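Local coordinates for nitrogen regulatory protein P-II (Thiomonas intermedia, PDB 5D4N) that binds adenine nucleotides and bicarbonate as a carboxysome-associated PII-like signalling protein, and probably regulates partner proteins, at residues L9-A19 against D61-E72. Residues are numbered along the deposited sequence; the frame is centred on the assembly and turned at random.
Sequences LKKLEIILEGA and DALIMIIAAVPE. With AMP (adenosine monophosphate), chain F; ADP (adenosine-5'-diphosphate), chain D.
K11 and I67 meet through aliphatic carbons: K11 sends CG away from the backbone N (chi1 -166°), crosses I67 and sets CD 3.6 Å from I67 CG2. The chain bends at chi3 (75°), and K11 NZ forms a salt bridge with E13 OE2 at 3.1 Å, on the anti side and 29° out of the carboxylate plane. M65 SD lies 3.9 Å from E13 CB, and M65 CG packs on CG1 of I15. On the other face L16 and I64 run side by side, and L16 CD2 also touches I66 CD1, 3.9 Å away, under helix 21-31. Eight backbone hydrogen bonds, such as L12 N to A68 O at 2.8 Å, join antiparallel strands 9-17 and 63-70, neighbours within the ferredoxin-like PII fold. A69 N, pointing away from strand 9-17, donates to AMP N1 at 2.9 Å, and A69 O accepts from AMP N6; L63 CD1 touches the ADP ribose. K11 NZ also forms a salt bridge with E13 OE1 of the third subunit and a hydrogen bond with H96 NE2 there, and E13 OE1 forms one with K11 NZ of the second subunit. A methionine in place of K11 would probably leave E13 beside it and E13 of the third subunit without this lysine's charge.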
ATOM      1  N   LEU A   9      15.191   0.865  -3.265  1.00 25.81           N
ATOM      2  CA  LEU A   9      14.753  -0.521  -3.424  1.00 26.45           C
ATOM      3  C   LEU A   9      13.446  -0.457  -4.206  1.00 26.20           C
ATOM      4  O   LEU A   9      12.933   0.636  -4.440  1.00 24.30           O
ATOM      5  CB  LEU A   9      14.486  -1.172  -2.055  1.00 27.47           C
ATOM      6  CG  LEU A   9      14.904  -2.631  -1.846  1.00 32.29           C
ATOM      7  CD1 LEU A   9      16.407  -2.840  -1.734  1.00 33.38           C
ATOM      8  CD2 LEU A   9      14.221  -3.202  -0.621  1.00 30.84           C
ATOM      9  N   LYS A  10      12.903  -1.609  -4.590  1.00 24.02           N
ATOM     10  CA  LYS A  10      11.598  -1.637  -5.265  1.00 24.31           C
ATOM     11  C   LYS A  10      10.609  -2.295  -4.317  1.00 26.24           C
ATOM     12  O   LYS A  10      11.024  -3.048  -3.418  1.00 25.73           O
ATOM     13  CB  LYS A  10      11.710  -2.451  -6.564  1.00 26.30           C
ATOM     14  CG  LYS A  10      12.686  -1.835  -7.599  1.00 25.81           C
ATOM     15  CD  LYS A  10      12.137  -0.566  -8.240  1.00 30.00           C
ATOM     16  CE  LYS A  10      13.187   0.006  -9.186  1.00 33.79           C
ATOM     17  NZ  LYS A  10      12.685   1.149  -9.966  1.00 33.53           N
ATOM     18  N   LYS A  11       9.316  -1.981  -4.450  1.00 22.45           N
ATOM     19  CA  LYS A  11       8.311  -2.637  -3.619  1.00 20.76           C
ATOM     20  C   LYS A  11       7.195  -3.076  -4.533  1.00 24.08           C
ATOM     21  O   LYS A  11       6.602  -2.256  -5.246  1.00 22.93           O
ATOM     22  CB  LYS A  11       7.758  -1.709  -2.542  1.00 21.61           C
ATOM     23  CG  LYS A  11       6.967  -2.460  -1.445  1.00 23.37           C
ATOM     24  CD  LYS A  11       6.023  -1.536  -0.689  1.00 24.29           C
ATOM     25  CE  LYS A  11       4.791  -1.167  -1.471  1.00 24.95           C
ATOM     26  NZ  LYS A  11       3.890  -0.301  -0.630  1.00 28.93           N
ATOM     27  N   LEU A  12       6.934  -4.375  -4.533  1.00 20.70           N
ATOM     28  CA  LEU A  12       5.818  -4.894  -5.328  1.00 19.15           C
ATOM     29  C   LEU A  12       4.573  -4.968  -4.482  1.00 20.74           C
ATOM     30  O   LEU A  12       4.628  -5.323  -3.306  1.00 20.55           O
ATOM     31  CB  LEU A  12       6.128  -6.329  -5.798  1.00 19.97           C
ATOM     32  CG  LEU A  12       7.423  -6.535  -6.601  1.00 26.37           C
ATOM     33  CD1 LEU A  12       7.513  -7.983  -7.088  1.00 27.91           C
ATOM     34  CD2 LEU A  12       7.510  -5.595  -7.748  1.00 29.52           C
ATOM     35  N   GLU A  13       3.427  -4.686  -5.107  1.00 18.04           N
ATOM     36  CA  GLU A  13       2.116  -4.974  -4.519  1.00 17.72           C
ATOM     37  C   GLU A  13       1.502  -5.970  -5.510  1.00 20.82           C
ATOM     38  O   GLU A  13       1.332  -5.629  -6.686  1.00 20.76           O
ATOM     39  CB  GLU A  13       1.215  -3.735  -4.428  1.00 18.55           C
ATOM     40  CG  GLU A  13       1.715  -2.833  -3.305  1.00 21.24           C
ATOM     41  CD  GLU A  13       0.923  -1.554  -3.099  1.00 27.94           C
ATOM     42  OE1 GLU A  13       0.087  -1.205  -3.960  1.00 24.57           O
ATOM     43  OE2 GLU A  13       1.174  -0.878  -2.077  1.00 28.16           O
ATOM     44  N   ILE A  14       1.286  -7.218  -5.073  1.00 18.53           N
ATOM     45  CA  ILE A  14       0.800  -8.291  -5.962  1.00 18.48           C
ATOM     46  C   ILE A  14      -0.592  -8.637  -5.481  1.00 21.15           C
ATOM     47  O   ILE A  14      -0.733  -9.130  -4.362  1.00 20.78           O
ATOM     48  CB  ILE A  14       1.724  -9.504  -5.853  1.00 20.22           C
ATOM     49  CG1 ILE A  14       3.177  -9.122  -6.204  1.00 22.08           C
ATOM     50  CG2 ILE A  14       1.195 -10.655  -6.757  1.00 23.04           C
ATOM     51  CD1 ILE A  14       4.227 -10.144  -5.614  1.00 26.12           C
ATOM     52  N   ILE A  15      -1.612  -8.349  -6.295  1.00 19.10           N
ATOM     53  CA  ILE A  15      -3.001  -8.562  -5.869  1.00 18.27           C
ATOM     54  C   ILE A  15      -3.543  -9.734  -6.634  1.00 22.06           C
ATOM     55  O   ILE A  15      -3.512  -9.733  -7.855  1.00 22.44           O
ATOM     56  CB  ILE A  15      -3.862  -7.290  -6.067  1.00 20.89           C
ATOM     57  CG1 ILE A  15      -3.247  -6.097  -5.254  1.00 20.43           C
ATOM     58  CG2 ILE A  15      -5.322  -7.599  -5.658  1.00 23.50           C
ATOM     59  CD1 ILE A  15      -3.795  -4.669  -5.623  1.00 21.91           C
ATOM     60  N   LEU A  16      -3.984 -10.759  -5.914  1.00 20.07           N
ATOM     61  CA  LEU A  16      -4.452 -11.984  -6.561  1.00 21.19           C
ATOM     62  C   LEU A  16      -5.390 -12.758  -5.665  1.00 23.22           C
ATOM     63  O   LEU A  16      -5.517 -12.451  -4.485  1.00 22.22           O
ATOM     64  CB  LEU A  16      -3.248 -12.861  -7.031  1.00 23.13           C
ATOM     65  CG  LEU A  16      -2.495 -13.685  -5.961  1.00 26.97           C
ATOM     66  CD1 LEU A  16      -1.427 -14.556  -6.639  1.00 28.35           C
ATOM     67  CD2 LEU A  16      -1.810 -12.811  -4.913  1.00 29.95           C
ATOM     68  N   GLU A  17      -6.067 -13.769  -6.217  1.00 23.26           N
ATOM     69  CA  GLU A  17      -6.976 -14.568  -5.397  1.00 22.36           C
ATOM     70  C   GLU A  17      -6.188 -15.362  -4.373  1.00 25.32           C
ATOM     71  O   GLU A  17      -5.114 -15.890  -4.677  1.00 25.39           O
ATOM     72  CB  GLU A  17      -7.784 -15.523  -6.282  1.00 23.91           C
ATOM     73  CG  GLU A  17      -8.759 -14.779  -7.188  1.00 27.79           C
ATOM     74  CD  GLU A  17      -9.195 -15.645  -8.363  1.00 37.58           C
ATOM     75  OE1 GLU A  17      -8.352 -15.895  -9.255  1.00 30.11           O
ATOM     76  OE2 GLU A  17     -10.342 -16.144  -8.357  1.00 33.10           O
ATOM     77  N   GLY A  18      -6.729 -15.444  -3.171  1.00 23.74           N
ATOM     78  CA  GLY A  18      -6.049 -16.130  -2.074  1.00 24.55           C
ATOM     79  C   GLY A  18      -5.709 -17.584  -2.363  1.00 27.06           C
ATOM     80  O   GLY A  18      -4.761 -18.123  -1.782  1.00 27.69           O
ATOM     81  N   ALA A  19      -6.502 -18.257  -3.244  1.00 25.49           N
ATOM     82  CA  ALA A  19      -6.218 -19.672  -3.590  1.00 26.84           C
ATOM     83  C   ALA A  19      -4.854 -19.841  -4.269  1.00 29.02           C
ATOM     84  O   ALA A  19      -4.307 -20.946  -4.272  1.00 30.20           O
ATOM     85  CB  ALA A  19      -7.307 -20.228  -4.484  1.00 28.91           C
ATOM     86  N   ASP A  61      -9.926 -18.029   0.269  1.00 26.89           N
ATOM     87  CA  ASP A  61     -10.241 -17.749  -1.138  1.00 25.77           C
ATOM     88  C   ASP A  61     -10.321 -16.266  -1.461  1.00 26.81           C
ATOM     89  O   ASP A  61     -10.326 -15.915  -2.634  1.00 25.80           O
ATOM     90  CB  ASP A  61     -11.539 -18.413  -1.557  1.00 26.93           C
ATOM     91  CG  ASP A  61     -11.524 -19.923  -1.642  1.00 33.92           C
ATOM     92  OD1 ASP A  61     -10.411 -20.516  -1.603  1.00 35.03           O
ATOM     93  OD2 ASP A  61     -12.614 -20.516  -1.697  1.00 34.06           O
ATOM     94  N   ALA A  62     -10.481 -15.398  -0.456  1.00 25.78           N
ATOM     95  CA  ALA A  62     -10.616 -13.970  -0.722  1.00 26.10           C
ATOM     96  C   ALA A  62      -9.350 -13.381  -1.370  1.00 26.97           C
ATOM     97  O   ALA A  62      -8.253 -13.965  -1.232  1.00 24.26           O
ATOM     98  CB  ALA A  62     -10.943 -13.220   0.574  1.00 27.96           C
ATOM     99  N   LEU A  63      -9.508 -12.255  -2.090  1.00 23.98           N
ATOM    100  CA  LEU A  63      -8.358 -11.557  -2.675  1.00 22.71           C
ATOM    101  C   LEU A  63      -7.383 -11.196  -1.584  1.00 24.26           C
ATOM    102  O   LEU A  63      -7.781 -10.890  -0.457  1.00 23.14           O
ATOM    103  CB  LEU A  63      -8.731 -10.232  -3.377  1.00 23.81           C
ATOM    104  CG  LEU A  63      -9.406 -10.271  -4.727  1.00 28.83           C
ATOM    105  CD1 LEU A  63      -9.755  -8.848  -5.144  1.00 28.01           C
ATOM    106  CD2 LEU A  63      -8.520 -10.895  -5.800  1.00 28.14           C
ATOM    107  N   ILE A  64      -6.100 -11.228  -1.923  1.00 20.52           N
ATOM    108  CA  ILE A  64      -5.050 -10.810  -0.999  1.00 20.91           C
ATOM    109  C   ILE A  64      -4.104  -9.872  -1.734  1.00 22.14           C
ATOM    110  O   ILE A  64      -4.079  -9.843  -2.973  1.00 21.58           O
ATOM    111  CB  ILE A  64      -4.247 -12.023  -0.413  1.00 23.26           C
ATOM    112  CG1 ILE A  64      -3.513 -12.811  -1.554  1.00 23.02           C
ATOM    113  CG2 ILE A  64      -5.126 -12.926   0.427  1.00 25.21           C
ATOM    114  CD1 ILE A  64      -2.547 -13.876  -1.066  1.00 24.52           C
ATOM    115  N   MET A  65      -3.317  -9.113  -0.972  1.00 19.36           N
ATOM    116  CA  MET A  65      -2.272  -8.287  -1.551  1.00 18.06           C
ATOM    117  C   MET A  65      -0.990  -8.669  -0.874  1.00 21.45           C
ATOM    118  O   MET A  65      -0.891  -8.590   0.364  1.00 21.20           O
ATOM    119  CB  MET A  65      -2.534  -6.780  -1.359  1.00 19.14           C
ATOM    120  CG  MET A  65      -1.407  -5.950  -1.914  1.00 20.80           C
ATOM    121  SD  MET A  65      -1.767  -4.167  -1.949  1.00 23.39           S
ATOM    122  CE  MET A  65      -1.918  -3.808  -0.161  1.00 21.83           C
ATOM    123  N   ILE A  66      -0.014  -9.106  -1.670  1.00 19.11           N
ATOM    124  CA  ILE A  66       1.292  -9.473  -1.120  1.00 19.78           C
ATOM    125  C   ILE A  66       2.190  -8.272  -1.370  1.00 22.27           C
ATOM    126  O   ILE A  66       2.326  -7.831  -2.525  1.00 21.91           O
ATOM    127  CB  ILE A  66       1.848 -10.735  -1.820  1.00 21.93           C
ATOM    128  CG1 ILE A  66       0.899 -11.916  -1.598  1.00 22.56           C
ATOM    129  CG2 ILE A  66       3.259 -11.025  -1.259  1.00 23.97           C
ATOM    130  CD1 ILE A  66       1.250 -13.178  -2.476  1.00 26.26           C
ATOM    131  N   ILE A  67       2.802  -7.745  -0.297  1.00 19.16           N
ATOM    132  CA  ILE A  67       3.686  -6.594  -0.397  1.00 18.47           C
ATOM    133  C   ILE A  67       5.080  -7.166  -0.262  1.00 20.42           C
ATOM    134  O   ILE A  67       5.384  -7.818   0.746  1.00 21.57           O
ATOM    135  CB  ILE A  67       3.416  -5.585   0.760  1.00 19.80           C
ATOM    136  CG1 ILE A  67       1.988  -5.028   0.696  1.00 21.71           C
ATOM    137  CG2 ILE A  67       4.464  -4.458   0.737  1.00 21.40           C
ATOM    138  CD1 ILE A  67       1.601  -4.286   2.020  1.00 25.37           C
ATOM    139  N   ALA A  68       5.936  -6.912  -1.251  1.00 18.69           N
ATOM    140  CA  ALA A  68       7.264  -7.468  -1.199  1.00 19.98           C
ATOM    141  C   ALA A  68       8.313  -6.455  -1.581  1.00 21.44           C
ATOM    142  O   ALA A  68       8.338  -6.021  -2.734  1.00 21.51           O
ATOM    143  CB  ALA A  68       7.344  -8.697  -2.114  1.00 22.17           C
ATOM    144  N   ALA A  69       9.166  -6.047  -0.605  1.00 20.42           N
ATOM    145  CA  ALA A  69      10.286  -5.153  -0.890  1.00 21.66           C
ATOM    146  C   ALA A  69      11.408  -6.019  -1.422  1.00 23.05           C
ATOM    147  O   ALA A  69      11.822  -6.996  -0.781  1.00 21.86           O
ATOM    148  CB  ALA A  69      10.746  -4.431   0.387  1.00 22.27           C
ATOM    149  N   VAL A  70      11.893  -5.662  -2.617  1.00 22.52           N
ATOM    150  CA  VAL A  70      12.920  -6.439  -3.311  1.00 23.85           C
ATOM    151  C   VAL A  70      13.974  -5.538  -3.931  1.00 27.59           C
ATOM    152  O   VAL A  70      13.661  -4.433  -4.368  1.00 24.98           O
ATOM    153  CB  VAL A  70      12.272  -7.333  -4.405  1.00 27.51           C
ATOM    154  CG1 VAL A  70      11.203  -8.239  -3.822  1.00 27.83           C
ATOM    155  CG2 VAL A  70      11.675  -6.529  -5.573  1.00 26.84           C
ATOM    156  N   PRO A  71      15.214  -6.039  -4.065  1.00 28.59           N
ATOM    157  CA  PRO A  71      16.224  -5.280  -4.816  1.00 29.11           C
ATOM    158  C   PRO A  71      15.763  -5.173  -6.280  1.00 30.90           C
ATOM    159  O   PRO A  71      15.076  -6.079  -6.776  1.00 30.31           O
ATOM    160  CB  PRO A  71      17.475  -6.174  -4.732  1.00 32.13           C
ATOM    161  CG  PRO A  71      17.196  -7.168  -3.662  1.00 36.68           C
ATOM    162  CD  PRO A  71      15.729  -7.359  -3.634  1.00 30.98           C
ATOM    163  N   GLU A  72      16.136  -4.092  -6.993  1.00 30.12           N
ATOM    164  CA  GLU A  72      15.723  -3.905  -8.378  1.00 30.32           C
ATOM    165  C   GLU A  72      16.055  -5.114  -9.280  1.00 32.80           C
ATOM    166  O   GLU A  72      15.258  -5.442 -10.162  1.00 32.61           O
ATOM    167  CB  GLU A  72      16.285  -2.597  -8.964  1.00 33.63           C
ATOM    168  CG  GLU A  72      15.714  -2.281 -10.347  1.00 48.01           C
ATOM    169  CD  GLU A  72      16.179  -1.023 -11.058  1.00 75.72           C
ATOM    170  OE1 GLU A  72      16.919  -0.218 -10.448  1.00 67.59           O
ATOM    171  OE2 GLU A  72      15.778  -0.835 -12.230  1.00 71.78           O
TER
HETATM  172  P   AMP F 201      11.773  -9.312  10.062  1.00 29.43           P
HETATM  173  O1P AMP F 201      12.743  -9.862   9.025  1.00 30.67           O
HETATM  174  O2P AMP F 201      11.624 -10.314  11.191  1.00 32.42           O
HETATM  175  O3P AMP F 201      12.083  -7.928  10.517  1.00 27.33           O
HETATM  176  O5' AMP F 201      10.322  -9.314   9.359  1.00 28.23           O
HETATM  177  C5' AMP F 201       9.163  -8.915  10.126  1.00 27.12           C
HETATM  178  C4' AMP F 201       8.026  -8.651   9.172  1.00 22.88           C
HETATM  179  O4' AMP F 201       8.350  -7.537   8.325  1.00 22.35           O
HETATM  180  C3' AMP F 201       7.742  -9.789   8.197  1.00 22.89           C
HETATM  181  O3' AMP F 201       6.996 -10.838   8.801  1.00 25.63           O
HETATM  182  C2' AMP F 201       6.969  -9.045   7.101  1.00 20.52           C
HETATM  183  O2' AMP F 201       5.631  -8.832   7.538  1.00 21.73           O
HETATM  184  C1' AMP F 201       7.742  -7.709   7.050  1.00 22.07           C
HETATM  185  N9  AMP F 201       8.806  -7.722   6.050  1.00 21.49           N
HETATM  186  C8  AMP F 201      10.119  -8.091   6.221  1.00 22.18           C
HETATM  187  N7  AMP F 201      10.825  -8.073   5.117  1.00 22.01           N
HETATM  188  C5  AMP F 201       9.907  -7.691   4.149  1.00 20.39           C
HETATM  189  C6  AMP F 201      10.020  -7.496   2.759  1.00 21.58           C
HETATM  190  N6  AMP F 201      11.167  -7.683   2.078  1.00 21.79           N
HETATM  191  N1  AMP F 201       8.915  -7.081   2.092  1.00 20.90           N
HETATM  192  C2  AMP F 201       7.773  -6.895   2.771  1.00 21.17           C
HETATM  193  N3  AMP F 201       7.537  -7.085   4.076  1.00 20.32           N
HETATM  194  C4  AMP F 201       8.660  -7.463   4.714  1.00 18.68           C
HETATM  195  PB  ADP D 201     -11.236 -10.207 -13.427  0.50 32.66           P
HETATM  196  O1B ADP D 201     -11.041  -9.947 -14.820  0.50 33.18           O
HETATM  197  O2B ADP D 201     -11.239 -11.689 -13.181  0.50 32.64           O
HETATM  198  O3B ADP D 201     -12.565  -9.650 -12.968  0.50 35.98           O
HETATM  199  PA  ADP D 201      -8.847  -8.478 -12.839  1.00 30.71           P
HETATM  200  O1A ADP D 201      -7.562  -9.151 -13.167  1.00 27.76           O
HETATM  201  O2A ADP D 201      -9.183  -7.401 -13.895  1.00 35.04           O
HETATM  202  O3A ADP D 201     -10.035  -9.530 -12.608  1.00 30.37           O
HETATM  203  O5' ADP D 201      -8.696  -7.754 -11.431  1.00 26.83           O
HETATM  204  C5' ADP D 201      -8.537  -8.557 -10.250  1.00 25.44           C
HETATM  205  C4' ADP D 201      -8.342  -7.658  -9.056  1.00 22.48           C
HETATM  206  O4' ADP D 201      -7.162  -6.853  -9.250  1.00 22.55           O
HETATM  207  C3' ADP D 201      -9.455  -6.639  -8.858  1.00 22.15           C
HETATM  208  O3' ADP D 201     -10.589  -7.203  -8.204  1.00 25.77           O
HETATM  209  C2' ADP D 201      -8.744  -5.596  -7.995  1.00 20.10           C
HETATM  210  O2' ADP D 201      -8.638  -6.077  -6.670  1.00 21.68           O
HETATM  211  C1' ADP D 201      -7.343  -5.588  -8.616  1.00 22.21           C
HETATM  212  N9  ADP D 201      -7.196  -4.534  -9.617  1.00 22.95           N
HETATM  213  C8  ADP D 201      -7.447  -4.612 -10.963  1.00 24.08           C
HETATM  214  N7  ADP D 201      -7.347  -3.465 -11.592  1.00 24.79           N
HETATM  215  C5  ADP D 201      -6.993  -2.572 -10.593  1.00 22.96           C
HETATM  216  C6  ADP D 201      -6.693  -1.193 -10.614  1.00 23.72           C
HETATM  217  N6  ADP D 201      -6.797  -0.429 -11.715  1.00 24.62           N
HETATM  218  N1  ADP D 201      -6.293  -0.620  -9.454  1.00 22.05           N
HETATM  219  C2  ADP D 201      -6.236  -1.370  -8.348  1.00 21.58           C
HETATM  220  N3  ADP D 201      -6.527  -2.668  -8.201  1.00 22.51           N
HETATM  221  C4  ADP D 201      -6.887  -3.217  -9.372  1.00 21.66           C
HETATM  222  O   HOH W   1      -9.157 -17.693  -4.303  1.00 27.56           O